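Local coordinates for DYNE7 (PDB 2XEM), which acts as a hot-dog fold thioesterase in the biosynthesis of the enediyne dynemicin, probably releasing a polyene chain from its thioester-linked carrier, at the interface of chains A and B. Coordinates in Å, arbitrary orientation; residue numbers count along the deposited sequence, not the author numbering. Chains: chain A/B, DYNE7.

The interface of chains A and B. Residues chain A 34-35, 38, 41-42; chain B 29-32.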
loop_
_atom_site.group_PDB
_atom_site.type_symbol
_atom_site.label_atom_id
_atom_site.label_comp_id
_atom_site.label_asym_id
_atom_site.label_seq_id
_atom_site.Cartn_x
_atom_site.Cartn_y
_atom_site.Cartn_z
ATOM N N LEU A 34 8.419 -7.614 1.843
ATOM C CA LEU A 34 8.564 -7.950 0.419
ATOM C C LEU A 34 8.663 -6.722 -0.429
ATOM O O LEU A 34 9.461 -6.732 -1.339
ATOM C CB LEU A 34 7.458 -8.909 -0.101
ATOM C CG LEU A 34 7.535 -10.389 0.368
ATOM C CD1 LEU A 34 8.961 -10.971 0.225
ATOM C CD2 LEU A 34 7.032 -10.561 1.805
ATOM N N HIS A 35 7.877 -5.652 -0.143
ATOM C CA HIS A 35 8.032 -4.373 -0.843
ATOM C C HIS A 35 9.452 -3.870 -0.712
ATOM O O HIS A 35 10.024 -3.403 -1.697
ATOM C CB HIS A 35 7.061 -3.296 -0.321
ATOM C CG HIS A 35 5.637 -3.530 -0.685
ATOM N ND1 HIS A 35 5.053 -2.898 -1.770
ATOM C CD2 HIS A 35 4.708 -4.288 -0.071
ATOM C CE1 HIS A 35 3.799 -3.294 -1.788
ATOM N NE2 HIS A 35 3.547 -4.151 -0.797
ATOM N N GLY A 38 12.016 -5.003 -3.224
ATOM C CA GLY A 38 11.862 -4.203 -4.431
ATOM C C GLY A 38 12.525 -2.851 -4.287
ATOM O O GLY A 38 13.281 -2.447 -5.162
ATOM N N ARG A 41 16.340 -3.415 -4.338
ATOM C CA ARG A 41 16.900 -3.704 -5.683
ATOM C C ARG A 41 16.873 -2.502 -6.635
ATOM O O ARG A 41 17.803 -2.350 -7.426
ATOM C CB ARG A 41 16.337 -4.982 -6.329
ATOM C CG ARG A 41 14.889 -4.877 -6.798
ATOM C CD ARG A 41 14.379 -6.128 -7.520
ATOM N NE ARG A 41 13.126 -5.801 -8.194
ATOM C CZ ARG A 41 12.052 -6.579 -8.254
ATOM N NH1 ARG A 41 12.064 -7.786 -7.704
ATOM N NH2 ARG A 41 10.965 -6.166 -8.889
ATOM N N GLU A 42 15.848 -1.638 -6.521
ATOM C CA GLU A 42 15.773 -0.383 -7.301
ATOM C C GLU A 42 16.824 0.636 -6.859
ATOM O O GLU A 42 17.418 1.287 -7.708
ATOM C CB GLU A 42 14.379 0.257 -7.199
ATOM C CG GLU A 42 13.271 -0.512 -7.914
ATOM C CD GLU A 42 11.910 -0.012 -7.449
ATOM O OE1 GLU A 42 10.998 -0.833 -7.222
ATOM O OE2 GLU A 42 11.774 1.214 -7.253
ATOM N N TYR B 29 2.204 -5.653 -9.398
ATOM C CA TYR B 29 3.480 -5.652 -8.670
ATOM C C TYR B 29 3.546 -6.881 -7.713
ATOM O O TYR B 29 2.573 -7.158 -6.995
ATOM C CB TYR B 29 3.667 -4.316 -7.921
ATOM C CG TYR B 29 5.064 -4.158 -7.377
ATOM C CD1 TYR B 29 5.350 -4.437 -6.039
ATOM C CD2 TYR B 29 6.132 -3.864 -8.224
ATOM C CE1 TYR B 29 6.649 -4.341 -5.542
ATOM C CE2 TYR B 29 7.436 -3.750 -7.733
ATOM C CZ TYR B 29 7.687 -3.995 -6.394
ATOM O OH TYR B 29 8.963 -3.877 -5.911
ATOM N N PHE B 30 4.675 -7.599 -7.712
ATOM C CA PHE B 30 4.768 -8.931 -7.081
ATOM C C PHE B 30 4.327 -8.950 -5.594
ATOM O O PHE B 30 3.721 -9.924 -5.161
ATOM C CB PHE B 30 6.206 -9.535 -7.239
ATOM C CG PHE B 30 7.208 -8.973 -6.241
ATOM C CD1 PHE B 30 7.468 -9.636 -5.037
ATOM C CD2 PHE B 30 7.844 -7.758 -6.478
ATOM C CE1 PHE B 30 8.358 -9.093 -4.103
ATOM C CE2 PHE B 30 8.748 -7.232 -5.550
ATOM C CZ PHE B 30 8.988 -7.892 -4.366
ATOM N N ALA B 31 4.650 -7.890 -4.829
ATOM C CA ALA B 31 4.413 -7.848 -3.381
ATOM C C ALA B 31 2.918 -7.881 -3.002
ATOM O O ALA B 31 2.593 -8.325 -1.916
ATOM C CB ALA B 31 5.104 -6.648 -2.766
ATOM N N HIS B 32 2.025 -7.413 -3.890
ATOM C CA HIS B 32 0.571 -7.488 -3.699
ATOM C C HIS B 32 0.024 -8.881 -3.520
ATOM O O HIS B 32 -0.916 -9.054 -2.748
ATOM C CB HIS B 32 -0.205 -6.689 -4.757
ATOM C CG HIS B 32 0.201 -5.247 -4.775
ATOM N ND1 HIS B 32 0.045 -4.443 -3.656
ATOM C CD2 HIS B 32 0.817 -4.529 -5.748
ATOM C CE1 HIS B 32 0.536 -3.255 -3.992
ATOM N NE2 HIS B 32 0.992 -3.253 -5.253
HETATM O O HOH W 1 8.987 -1.066 -5.531
HETATM O O HOH W 2 10.818 -3.182 -7.819
#
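In the two-fold interface between chains A and B of this hot-dog thioesterase, one face of helix 32-48 of chain A lies against residues 29-31 of chain B, the loop before the equivalent helix, and its first residue, B:His32. Hot-dog proteins typically pair as two-fold dimers, and this interface is probably of that kind; it illustrates how flat rings and small groups can be fitted to a helix while water carries the polar contact. The symmetry supplies a twin patch with the chains exchanged. At one end of the patch lies the imidazole of A:His35, whose CG lies anti to its carbonyl carbon. The methyl CB of B:Ala31 sits squarely over one face of this ring, 3.5 Å from its centroid, a CH-pi contact. At the ring's edge, and in its plane, comes CE1 of B:His32, 3.9 Å from CE1 of A:His35, and the two imidazoles are turned 76° apart, edge to face. An alanine in place of A:His35 would probably leave the B:Ala31 methyl and the B:His32 ring without the flat surface and edge that they pack on, loosening this part of the A-B contact.

B:Phe30 holds its CG in the crowded position between backbone N and carbonyl carbon (chi1 80°), which directs the ring towards the chain A helix, and its tip atom CZ stands 3.3 Å from the backbone O of A:Leu34. The neighbouring rim atom CE2 meets A:Arg41 tip to tip, 4.0 Å from its guanidinium NH1, with guanidinium and ring planes turned 35° apart. B:Tyr29 points its phenol at the helix where A:Gly38 bears no side chain, OH coming 3.3 Å from the glycine CA. Beyond it the carboxylate of A:Glu42 stands almost perpendicular to the phenol ring, and two waters bridge the groups: water 1 lies 2.6 Å from OE1 of A:Glu42 and 2.8 Å from OH of B:Tyr29.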